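Long-range contacts in pyridoxamine 5'-phosphate oxidase-related, FMN-binding protein (Paracoccus denitrificans, PDB 6VNA), which probably binds heme and acts as a noncanonical heme oxygenase that degrades c-type heme, on a scaffold related to FMN-binding pyridoxamine 5'-phosphate oxidases: residues 43-48 against 110-115; 55-60 against 126-131. All blocks are in the same frame, centred on the assembly; numbering follows the deposited sequence.

Contact 1. Residues 43-48 against 110-115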
ATOM      1  N   ARG A  43      -5.030   1.141  -4.122  1.00 50.67           N
ATOM      2  CA  ARG A  43      -5.255   2.476  -3.526  1.00 53.52           C
ATOM      3  C   ARG A  43      -6.694   2.539  -3.032  1.00 47.89           C
ATOM      4  O   ARG A  43      -7.578   2.212  -3.824  1.00 52.07           O
ATOM      5  CB  ARG A  43      -4.998   3.597  -4.537  1.00 52.79           C
ATOM      6  CG  ARG A  43      -5.197   4.975  -3.929  1.00 53.74           C
ATOM      7  CD  ARG A  43      -4.807   6.053  -4.894  1.00 63.51           C
ATOM      8  NE  ARG A  43      -3.379   6.298  -4.893  1.00 70.62           N
ATOM      9  CZ  ARG A  43      -2.747   7.062  -5.780  1.00 74.75           C
ATOM     10  NH1 ARG A  43      -3.422   7.651  -6.753  1.00 79.88           N
ATOM     11  NH2 ARG A  43      -1.438   7.242  -5.683  1.00 76.19           N
ATOM     12  N   ILE A  44      -6.895   2.994  -1.800  1.00 45.42           N
ATOM     13  CA  ILE A  44      -8.235   3.064  -1.151  1.00 47.59           C
ATOM     14  C   ILE A  44      -8.476   4.418  -0.472  1.00 42.58           C
ATOM     15  O   ILE A  44      -7.519   5.065  -0.030  1.00 45.70           O
ATOM     16  CB  ILE A  44      -8.380   1.938  -0.112  1.00 46.78           C
ATOM     17  CG1 ILE A  44      -7.332   2.047   0.998  1.00 44.49           C
ATOM     18  CG2 ILE A  44      -8.353   0.581  -0.794  1.00 48.11           C
ATOM     19  CD1 ILE A  44      -7.786   1.489   2.326  1.00 43.72           C
ATOM     20  N   ALA A  45      -9.742   4.782  -0.339  1.00 42.99           N
ATOM     21  CA  ALA A  45     -10.194   5.854   0.573  1.00 46.77           C
ATOM     22  C   ALA A  45     -10.032   5.310   1.989  1.00 41.39           C
ATOM     23  O   ALA A  45     -10.440   4.166   2.240  1.00 42.88           O
ATOM     24  CB  ALA A  45     -11.612   6.268   0.268  1.00 47.70           C
ATOM     25  N   LEU A  46      -9.328   6.046   2.827  1.00 41.26           N
ATOM     26  CA  LEU A  46      -9.047   5.649   4.222  1.00 45.08           C
ATOM     27  C   LEU A  46      -9.018   6.889   5.115  1.00 47.10           C
ATOM     28  O   LEU A  46      -8.267   7.828   4.815  1.00 45.98           O
ATOM     29  CB  LEU A  46      -7.699   4.941   4.320  1.00 48.69           C
ATOM     30  CG  LEU A  46      -7.366   4.514   5.750  1.00 48.74           C
ATOM     31  CD1 LEU A  46      -7.886   3.103   6.018  1.00 50.71           C
ATOM     32  CD2 LEU A  46      -5.885   4.615   6.018  1.00 51.68           C
ATOM     33  N   GLN A  47      -9.791   6.843   6.191  1.00 52.98           N
ATOM     34  CA  GLN A  47      -9.787   7.817   7.304  1.00 50.83           C
ATOM     35  C   GLN A  47      -9.645   7.022   8.605  1.00 52.82           C
ATOM     36  O   GLN A  47      -9.372   5.819   8.520  1.00 54.44           O
ATOM     37  CB  GLN A  47     -11.077   8.627   7.231  1.00 50.05           C
ATOM     38  CG  GLN A  47     -11.255   9.349   5.907  1.00 49.21           C
ATOM     39  CD  GLN A  47     -12.512  10.185   5.895  1.00 48.13           C
ATOM     40  OE1 GLN A  47     -13.058  10.536   6.938  1.00 59.01           O
ATOM     41  NE2 GLN A  47     -13.020  10.459   4.711  1.00 47.71           N
ATOM     42  N   THR A  48      -9.785   7.678   9.753  1.00 52.39           N
ATOM     43  CA  THR A  48      -9.936   7.043  11.088  1.00 55.94           C
ATOM     44  C   THR A  48     -11.407   7.145  11.490  1.00 52.89           C
ATOM     45  O   THR A  48     -12.059   7.997  10.922  1.00 49.13           O
ATOM     46  CB  THR A  48      -9.027   7.754  12.090  1.00 57.29           C
ATOM     47  OG1 THR A  48      -9.450   9.120  12.088  1.00 67.62           O
ATOM     48  CG2 THR A  48      -7.566   7.653  11.728  1.00 56.33           C
ATOM     49  N   ALA A 110     -20.952  10.622   7.352  1.00 92.35           N
ATOM     50  CA  ALA A 110     -21.150  12.064   7.669  1.00 87.94           C
ATOM     51  C   ALA A 110     -19.825  12.673   8.128  1.00 77.97           C
ATOM     52  O   ALA A 110     -19.389  13.656   7.512  1.00 76.92           O
ATOM     53  CB  ALA A 110     -22.218  12.260   8.730  1.00 86.35           C
ATOM     54  N   ARG A 111     -19.228  12.126   9.192  1.00 68.71           N
ATOM     55  CA  ARG A 111     -17.802  12.364   9.528  1.00 65.66           C
ATOM     56  C   ARG A 111     -17.008  12.256   8.217  1.00 72.77           C
ATOM     57  O   ARG A 111     -16.243  13.184   7.867  1.00 77.49           O
ATOM     58  CB  ARG A 111     -17.332  11.342  10.567  1.00 63.59           C
ATOM     59  CG  ARG A 111     -15.982  11.640  11.203  1.00 66.02           C
ATOM     60  CD  ARG A 111     -15.528  10.509  12.117  1.00 68.94           C
ATOM     61  NE  ARG A 111     -14.341  10.810  12.921  1.00 73.39           N
ATOM     62  CZ  ARG A 111     -13.080  10.837  12.484  1.00 77.83           C
ATOM     63  NH1 ARG A 111     -12.803  10.584  11.216  1.00 87.48           N
ATOM     64  NH2 ARG A 111     -12.091  11.117  13.317  1.00 79.04           N
ATOM     65  N   TRP A 112     -17.241  11.169   7.487  1.00 67.02           N
ATOM     66  CA  TRP A 112     -16.455  10.784   6.298  1.00 67.18           C
ATOM     67  C   TRP A 112     -16.573  11.882   5.237  1.00 70.84           C
ATOM     68  O   TRP A 112     -15.530  12.245   4.636  1.00 71.50           O
ATOM     69  CB  TRP A 112     -16.884   9.399   5.783  1.00 64.30           C
ATOM     70  CG  TRP A 112     -15.925   8.872   4.764  1.00 62.39           C
ATOM     71  CD1 TRP A 112     -15.813   9.288   3.471  1.00 60.85           C
ATOM     72  CD2 TRP A 112     -14.877   7.903   4.967  1.00 60.57           C
ATOM     73  NE1 TRP A 112     -14.788   8.626   2.847  1.00 68.98           N
ATOM     74  CE2 TRP A 112     -14.205   7.759   3.736  1.00 62.78           C
ATOM     75  CE3 TRP A 112     -14.455   7.128   6.052  1.00 60.01           C
ATOM     76  CZ2 TRP A 112     -13.132   6.880   3.567  1.00 57.88           C
ATOM     77  CZ3 TRP A 112     -13.405   6.251   5.882  1.00 59.19           C
ATOM     78  CH2 TRP A 112     -12.743   6.144   4.658  1.00 57.54           C
ATOM     79  N   LEU A 113     -17.779  12.410   5.014  1.00 75.98           N
ATOM     80  CA  LEU A 113     -18.011  13.427   3.949  1.00 78.86           C
ATOM     81  C   LEU A 113     -17.428  14.783   4.382  1.00 78.87           C
ATOM     82  O   LEU A 113     -16.757  15.440   3.547  1.00 72.01           O
ATOM     83  CB  LEU A 113     -19.503  13.522   3.619  1.00 87.09           C
ATOM     84  CG  LEU A 113     -19.810  14.010   2.202  1.00 96.76           C
ATOM     85  CD1 LEU A 113     -19.299  13.019   1.163  1.00 98.86           C
ATOM     86  CD2 LEU A 113     -21.303  14.253   2.016  1.00 99.41           C
ATOM     87  N   GLU A 114     -17.626  15.181   5.642  1.00 74.57           N
ATOM     88  CA  GLU A 114     -17.023  16.425   6.181  1.00 76.05           C
ATOM     89  C   GLU A 114     -15.529  16.401   5.847  1.00 75.55           C
ATOM     90  O   GLU A 114     -14.996  17.464   5.447  1.00 75.24           O
ATOM     91  CB  GLU A 114     -17.309  16.571   7.676  1.00 83.79           C
ATOM     92  CG  GLU A 114     -18.772  16.883   7.969  1.00 98.36           C
ATOM     93  CD  GLU A 114     -19.103  17.033   9.445  1.00109.46           C
ATOM     94  OE1 GLU A 114     -18.412  17.836  10.125  1.00109.35           O
ATOM     95  OE2 GLU A 114     -20.038  16.337   9.917  1.00103.58           O
ATOM     96  N   ARG A 115     -14.895  15.223   5.927  1.00 73.49           N
ATOM     97  CA  ARG A 115     -13.420  15.068   5.783  1.00 75.45           C
ATOM     98  C   ARG A 115     -13.047  14.784   4.319  1.00 72.18           C
ATOM     99  O   ARG A 115     -11.927  15.141   3.911  1.00 76.12           O
ATOM    100  CB  ARG A 115     -12.934  14.015   6.781  1.00 78.69           C
ATOM    101  CG  ARG A 115     -13.128  14.437   8.231  1.00 82.96           C
ATOM    102  CD  ARG A 115     -13.048  13.300   9.228  1.00 82.93           C
ATOM    103  NE  ARG A 115     -11.712  12.717   9.289  1.00 83.09           N
ATOM    104  CZ  ARG A 115     -10.734  13.099  10.100  1.00 79.63           C
ATOM    105  NH1 ARG A 115     -10.910  14.099  10.944  1.00 82.75           N
ATOM    106  NH2 ARG A 115      -9.568  12.478  10.053  1.00 83.02           N
TER
HETATM  107  O   HOH W   1      -8.068  10.325   8.729  1.00 44.54           O

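Contact 2. Residues 55-60 against 126-131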
ATOM      1  N   LEU A  55      -9.977   3.266   9.084  1.00 45.24           N
ATOM      2  CA  LEU A  55     -11.320   2.904   8.582  1.00 48.15           C
ATOM      3  C   LEU A  55     -11.279   3.044   7.071  1.00 48.61           C
ATOM      4  O   LEU A  55     -11.018   4.151   6.618  1.00 53.53           O
ATOM      5  CB  LEU A  55     -12.345   3.859   9.194  1.00 55.09           C
ATOM      6  CG  LEU A  55     -13.795   3.679   8.754  1.00 57.25           C
ATOM      7  CD1 LEU A  55     -14.364   2.367   9.280  1.00 57.95           C
ATOM      8  CD2 LEU A  55     -14.636   4.862   9.227  1.00 61.03           C
ATOM      9  N   ALA A  56     -11.500   1.949   6.352  1.00 49.49           N
ATOM     10  CA  ALA A  56     -11.384   1.871   4.882  1.00 47.78           C
ATOM     11  C   ALA A  56     -12.802   1.871   4.322  1.00 45.33           C
ATOM     12  O   ALA A  56     -13.712   1.432   5.034  1.00 46.33           O
ATOM     13  CB  ALA A  56     -10.597   0.631   4.517  1.00 47.40           C
ATOM     14  N   LEU A  57     -12.996   2.398   3.122  1.00 46.51           N
ATOM     15  CA  LEU A  57     -14.287   2.310   2.396  1.00 47.62           C
ATOM     16  C   LEU A  57     -14.009   1.584   1.069  1.00 52.40           C
ATOM     17  O   LEU A  57     -13.333   2.171   0.193  1.00 47.82           O
ATOM     18  CB  LEU A  57     -14.830   3.729   2.212  1.00 48.95           C
ATOM     19  CG  LEU A  57     -16.160   3.869   1.470  1.00 56.00           C
ATOM     20  CD1 LEU A  57     -17.266   3.101   2.157  1.00 56.27           C
ATOM     21  CD2 LEU A  57     -16.558   5.334   1.347  1.00 62.55           C
ATOM     22  N   LEU A  58     -14.464   0.334   0.945  1.00 55.48           N
ATOM     23  CA  LEU A  58     -14.168  -0.538  -0.222  1.00 54.50           C
ATOM     24  C   LEU A  58     -15.464  -0.854  -0.959  1.00 54.20           C
ATOM     25  O   LEU A  58     -16.498  -0.966  -0.294  1.00 58.86           O
ATOM     26  CB  LEU A  58     -13.495  -1.825   0.263  1.00 54.64           C
ATOM     27  CG  LEU A  58     -12.262  -1.645   1.149  1.00 54.86           C
ATOM     28  CD1 LEU A  58     -11.617  -2.976   1.454  1.00 59.04           C
ATOM     29  CD2 LEU A  58     -11.242  -0.727   0.513  1.00 55.49           C
ATOM     30  N   ALA A  59     -15.388  -0.956  -2.290  1.00 64.13           N
ATOM     31  CA  ALA A  59     -16.387  -1.617  -3.165  1.00 63.82           C
ATOM     32  C   ALA A  59     -16.452  -3.093  -2.755  1.00 70.66           C
ATOM     33  O   ALA A  59     -15.422  -3.796  -2.856  1.00 66.85           O
ATOM     34  CB  ALA A  59     -16.013  -1.452  -4.614  1.00 57.18           C
ATOM     35  N   GLY A  60     -17.614  -3.531  -2.270  1.00 72.00           N
ATOM     36  CA  GLY A  60     -17.814  -4.831  -1.598  1.00 70.11           C
ATOM     37  C   GLY A  60     -17.377  -6.044  -2.412  1.00 64.05           C
ATOM     38  O   GLY A  60     -17.136  -7.072  -1.771  1.00 62.50           O
ATOM     39  N   PRO A 126     -25.137   2.095  -1.963  1.00109.25           N
ATOM     40  CA  PRO A 126     -24.557   1.406  -3.125  1.00103.53           C
ATOM     41  C   PRO A 126     -24.049  -0.001  -2.747  1.00108.84           C
ATOM     42  O   PRO A 126     -24.684  -0.671  -1.944  1.00102.23           O
ATOM     43  CB  PRO A 126     -23.430   2.354  -3.577  1.00100.60           C
ATOM     44  CG  PRO A 126     -23.915   3.724  -3.179  1.00101.64           C
ATOM     45  CD  PRO A 126     -24.698   3.498  -1.903  1.00107.98           C
ATOM     46  N   ASP A 127     -22.919  -0.415  -3.336  1.00102.31           N
ATOM     47  CA  ASP A 127     -22.210  -1.696  -3.069  1.00 93.27           C
ATOM     48  C   ASP A 127     -21.004  -1.457  -2.143  1.00 85.14           C
ATOM     49  O   ASP A 127     -20.185  -2.373  -2.015  1.00 87.04           O
ATOM     50  CB  ASP A 127     -21.777  -2.361  -4.384  1.00 95.23           C
ATOM     51  CG  ASP A 127     -21.554  -1.404  -5.551  1.00 96.10           C
ATOM     52  OD1 ASP A 127     -22.443  -0.562  -5.795  1.00 90.91           O
ATOM     53  OD2 ASP A 127     -20.497  -1.507  -6.216  1.00 92.56           O
ATOM     54  N   PHE A 128     -20.909  -0.292  -1.489  1.00 80.00           N
ATOM     55  CA  PHE A 128     -19.685   0.181  -0.791  1.00 71.54           C
ATOM     56  C   PHE A 128     -19.814  -0.031   0.713  1.00 70.10           C
ATOM     57  O   PHE A 128     -20.902   0.182   1.259  1.00 74.14           O
ATOM     58  CB  PHE A 128     -19.391   1.638  -1.147  1.00 74.72           C
ATOM     59  CG  PHE A 128     -18.537   1.791  -2.382  1.00 67.43           C
ATOM     60  CD1 PHE A 128     -19.119   1.836  -3.635  1.00 62.78           C
ATOM     61  CD2 PHE A 128     -17.153   1.845  -2.282  1.00 67.55           C
ATOM     62  CE1 PHE A 128     -18.331   1.955  -4.768  1.00 68.26           C
ATOM     63  CE2 PHE A 128     -16.367   1.965  -3.416  1.00 67.71           C
ATOM     64  CZ  PHE A 128     -16.959   2.004  -4.657  1.00 68.13           C
ATOM     65  N   ARG A 129     -18.711  -0.426   1.354  1.00 67.90           N
ATOM     66  CA  ARG A 129     -18.712  -0.933   2.743  1.00 66.99           C
ATOM     67  C   ARG A 129     -17.517  -0.413   3.539  1.00 60.38           C
ATOM     68  O   ARG A 129     -16.382  -0.397   3.004  1.00 49.91           O
ATOM     69  CB  ARG A 129     -18.581  -2.454   2.751  1.00 82.36           C
ATOM     70  CG  ARG A 129     -19.836  -3.217   2.369  1.00 94.29           C
ATOM     71  CD  ARG A 129     -19.508  -4.688   2.544  1.00107.18           C
ATOM     72  NE  ARG A 129     -19.572  -5.150   3.927  1.00100.01           N
ATOM     73  CZ  ARG A 129     -19.259  -6.377   4.335  1.00 98.50           C
ATOM     74  NH1 ARG A 129     -18.840  -7.302   3.481  1.00 89.19           N
ATOM     75  NH2 ARG A 129     -19.371  -6.678   5.616  1.00103.08           N
ATOM     76  N   PHE A 130     -17.758  -0.160   4.823  1.00 56.33           N
ATOM     77  CA  PHE A 130     -16.729   0.254   5.799  1.00 60.18           C
ATOM     78  C   PHE A 130     -16.092  -0.989   6.411  1.00 57.26           C
ATOM     79  O   PHE A 130     -16.843  -1.896   6.807  1.00 62.72           O
ATOM     80  CB  PHE A 130     -17.329   1.158   6.878  1.00 60.72           C
ATOM     81  CG  PHE A 130     -17.703   2.528   6.386  1.00 64.27           C
ATOM     82  CD1 PHE A 130     -16.737   3.515   6.232  1.00 71.33           C
ATOM     83  CD2 PHE A 130     -19.013   2.827   6.058  1.00 66.58           C
ATOM     84  CE1 PHE A 130     -17.083   4.781   5.787  1.00 69.95           C
ATOM     85  CE2 PHE A 130     -19.357   4.094   5.610  1.00 74.27           C
ATOM     86  CZ  PHE A 130     -18.390   5.068   5.474  1.00 73.46           C
ATOM     87  N   TRP A 131     -14.757  -0.980   6.489  1.00 55.50           N
ATOM     88  CA  TRP A 131     -13.884  -1.940   7.219  1.00 55.16           C
ATOM     89  C   TRP A 131     -12.989  -1.190   8.216  1.00 57.33           C
ATOM     90  O   TRP A 131     -12.259  -0.281   7.766  1.00 53.43           O
ATOM     91  CB  TRP A 131     -12.986  -2.679   6.229  1.00 57.03           C
ATOM     92  CG  TRP A 131     -13.692  -3.561   5.253  1.00 58.29           C
ATOM     93  CD1 TRP A 131     -14.358  -3.212   4.114  1.00 59.04           C
ATOM     94  CD2 TRP A 131     -13.714  -4.992   5.308  1.00 58.38           C
ATOM     95  NE1 TRP A 131     -14.827  -4.334   3.476  1.00 57.99           N
ATOM     96  CE2 TRP A 131     -14.447  -5.438   4.186  1.00 57.05           C
ATOM     97  CE3 TRP A 131     -13.199  -5.925   6.216  1.00 58.99           C
ATOM     98  CZ2 TRP A 131     -14.672  -6.789   3.943  1.00 57.96           C
ATOM     99  CZ3 TRP A 131     -13.429  -7.262   5.978  1.00 62.91           C
ATOM    100  CH2 TRP A 131     -14.146  -7.681   4.854  1.00 62.79           C
TER

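Contact 1. Residues 43-48 against 110-115
The amide nitrogen NE2 of Gln47 is the best-held polar atom between strand 39-48 and helix 108-115, a helix laid against the split-barrel sheet of the FMN-binding fold. One hydrogen bond grips it: NE2 donates to Trp112 O at 3.1 Å, nearly straight at 172°. The bond lies in the carbonyl plane, on a lone pair, and in the plane of the Gln47 amide, so the amide's rotation is fixed. The same amide stacks on the Trp112 indole, their planes 19° apart. Gln47 CG, anti to the carbonyl carbon, sits over the six-membered ring of Trp112 in a CH-pi contact, 3.6 Å from its centroid; the extended chain beyond lays the amide along the indole. Glutamine suits this place because one flat group serves both backbone and ring. Trp112 CG stands anti to its backbone N (chi1 -168°), carrying the indole to the strand, where the small Ala45 methyl admits its edge, CB lying 3.7 Å from Trp112 CZ2. Arg111 runs extended to the strand end, with Thr48 O over one guanidinium face. Arg115, bent at chi3, forms a salt bridge with Glu22 through NH1. Its NH2 gives a 2.9 Å hydrogen bond to a water that weakly accepts from Thr48 N at 3.3 Å.

Contact 2. Residues 55-60 against 126-131
Backbone hydrogen bonds join strands 54-59 and 128-135 in antiparallel register. Ala56 and Trp131 form a hydrogen-bonded pair, with Ala56 N reaching Trp131 O at 2.7 Å along an almost straight line (177°), while the return bond from Trp131 N comes from above the carbonyl plane of Ala56. Leu58 and Arg129 form the second such pair, Arg129 N meeting Leu58 O nearly along its C=O axis at 2.8 Å. Past the strand end, Gly60 N donates to Asp127 O at 2.8 Å; a side chain on Gly60 would point toward this carbonyl and crowd it, so glycine fits.

CH-pi contacts lie on both faces of this strand pair. On the face of Leu57 and Ala59, Leu57 CG is anti to the backbone N (chi1 180°), which places CD1 squarely over the Phe130 ring, 3.9 Å from its centroid. The short Ala59 lets Phe128 lie against the strand, with Ala59 CB 3.6 Å from Phe128 CZ. On the other face, Leu58 CD1 sits over the five-membered ring of Trp131, 3.8 Å from Trp131 CD1.

Apolar packing completes the seam: Leu55 CG rests 3.9 Å from Phe130 CD1, and beyond this pair Trp112 meets Phe130 edge-to-face. Strand 128-135 pairs here with 54-59 and on its other side with 92-101, so this seam helps close the barrel of the FMN-binding split-barrel fold.

In the fold
From the N terminus, the chain passes along strand 39-48, the first half of contact 1, and turns directly into strand 54-59, the first half of contact 2. It then runs through helix 63-70 and strands 73-79 and 92-101 before helix 108-115 returns to 43-48, closing contact 1 over 61 intervening residues. Strand 128-135 next closes contact 2 on 55-60, over 65. The segments alternate, so the two loops cross. The centres of the two contacts lie about 11 Å apart, and the probable hydrogen bond from Leu55 N to Gln47 O, 2.7 Å, joins them directly. Contact 2 joins 54-59 to 128-135 and so helps close the barrel, whereas contact 1 fastens a helix to its wall.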